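Exodeoxyribonuclease 10 (Escherichia coli, PDB 4FZX) removes nucleotides from the 3' ends of single- and double-stranded DNA as a distributive, magnesium-dependent 3'-5' exonuclease of the DnaQ (DEDDh) family. Local coordinates at a contact of chain A with DNA. Residues are numbered along the deposited sequence; one frame, centred on the assembly and turned at random.

A contact of chain A with DNA. Residues 8-9, 11-12, 44, 47, 50-51. With nucleotides of chain B.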
# COMPACT_ATOMS: atom_id res chain seq x y z
N GLU A 8 -19.80 27.03 20.00
CA GLU A 8 -20.03 26.34 21.26
C GLU A 8 -21.52 26.03 21.39
O GLU A 8 -22.35 26.79 20.92
CB GLU A 8 -19.55 27.19 22.45
CG GLU A 8 -18.12 27.73 22.33
CD GLU A 8 -17.07 26.62 22.22
OE1 GLU A 8 -17.18 25.58 22.91
OE2 GLU A 8 -16.10 26.80 21.45
N THR A 9 -21.82 24.90 22.03
CA THR A 9 -23.12 24.25 21.92
C THR A 9 -23.65 23.79 23.28
O THR A 9 -22.94 23.80 24.28
CB THR A 9 -23.06 23.01 20.98
OG1 THR A 9 -22.05 22.11 21.44
CG2 THR A 9 -22.74 23.43 19.52
N GLY A 11 -24.25 20.86 23.89
CA GLY A 11 -23.85 19.46 23.99
C GLY A 11 -23.54 18.94 22.61
O GLY A 11 -23.47 19.71 21.66
N LEU A 12 -23.33 17.64 22.51
CA LEU A 12 -22.75 17.06 21.32
C LEU A 12 -23.79 16.82 20.23
O LEU A 12 -23.43 16.65 19.06
CB LEU A 12 -22.02 15.76 21.65
CG LEU A 12 -20.68 15.98 22.37
CD1 LEU A 12 -20.01 14.63 22.67
CD2 LEU A 12 -19.77 16.88 21.54
N SER A 44 -26.52 21.71 28.61
CA SER A 44 -26.15 20.61 29.51
C SER A 44 -25.00 21.01 30.43
O SER A 44 -24.13 21.77 30.05
CB SER A 44 -25.77 19.37 28.71
OG SER A 44 -24.47 19.50 28.16
N ALA A 47 -21.58 20.45 28.92
CA ALA A 47 -21.21 21.52 27.98
C ALA A 47 -20.92 22.83 28.73
O ALA A 47 -19.95 23.54 28.43
CB ALA A 47 -22.35 21.75 26.94
N ILE A 50 -17.46 23.11 30.08
CA ILE A 50 -16.45 23.36 29.08
C ILE A 50 -16.43 24.84 28.64
O ILE A 50 -15.38 25.48 28.72
CB ILE A 50 -16.64 22.43 27.85
CG1 ILE A 50 -16.43 20.96 28.26
CG2 ILE A 50 -15.69 22.81 26.74
CD1 ILE A 50 -16.89 19.93 27.23
N HIS A 51 -17.55 25.37 28.14
CA HIS A 51 -17.54 26.72 27.57
C HIS A 51 -17.91 27.81 28.56
O HIS A 51 -17.62 28.98 28.33
CB HIS A 51 -18.40 26.81 26.30
CG HIS A 51 -19.82 26.39 26.51
ND1 HIS A 51 -20.57 26.81 27.59
CD2 HIS A 51 -20.60 25.52 25.83
CE1 HIS A 51 -21.77 26.26 27.53
NE2 HIS A 51 -21.82 25.50 26.45
P DG B 17 -15.26 21.99 20.61
OP1 DG B 17 -15.20 23.41 20.22
OP2 DG B 17 -14.15 21.43 21.42
O5' DG B 17 -16.63 21.69 21.36
C5' DG B 17 -17.83 22.18 20.80
C4' DG B 17 -18.98 22.09 21.78
O4' DG B 17 -19.33 20.70 21.93
C3' DG B 17 -18.73 22.59 23.20
O3' DG B 17 -19.02 23.98 23.23
C2' DG B 17 -19.75 21.80 24.01
C1' DG B 17 -19.81 20.48 23.24
N9 DG B 17 -18.95 19.47 23.79
C8 DG B 17 -17.62 19.28 23.50
N7 DG B 17 -17.10 18.28 24.14
C5 DG B 17 -18.16 17.78 24.88
C6 DG B 17 -18.18 16.68 25.77
O6 DG B 17 -17.24 15.92 26.04
N1 DG B 17 -19.45 16.51 26.34
C2 DG B 17 -20.55 17.31 26.07
N2 DG B 17 -21.70 17.00 26.72
N3 DG B 17 -20.53 18.35 25.24
C4 DG B 17 -19.30 18.51 24.70
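The terminal 3'-hydroxyl of DG17, O3', is gripped by two neighbours at the end of strand 2-9. O3' of DG17 donates a hydrogen bond of 2.5 Å to the carboxylate OE1 of Glu8, meeting it on the anti side and 35° out of the carboxylate plane. The backbone N of Thr9 gives O3' of DG17 a second bond of 3.2 Å. Glu8 reaches it because the chain, with CG anti to its own carbonyl carbon, bends at chi2 (-61°) and turns the carboxylate back towards the sugar. Glu8 is also one of the carboxylates of the metal site, occupied by a sodium ion in this crystal where magnesium would act. With this carboxylate replaced by the methyl of an alanine, the 3'-hydroxyl would probably be left without this acceptor, the sugar freer to shift and the metal short of a ligand. Beside the deoxyribose, the hydroxyl OG1 of Thr9 lies 3.1 Å from the ring oxygen O4' of DG17. Its hydrogen bond goes to the carbonyl O of Gly11, which ties the loop to the strand end. The His51 ring meets O3' with its CD2 edge, and its NE2 donates to the carbonyl O of Thr9 at 3.0 Å, bracing the residue whose N holds O3'. The unpaired guanine is clamped between two aliphatic side chains. Leu12 lays CG and CD2 over one face, with CD2 3.6 Å from C4 of DG17. Ile50 of helix 45-51 presses CD1 on the opposite face, 3.4 Å from C5 of DG17. Ala47 CB packs against the sugar C2' of DG17 at 3.9 Å. Aliphatic contacts on the two faces probably make little demand on which base is present. The site thus seats the 3'-terminal nucleotide in the DEDDh active centre.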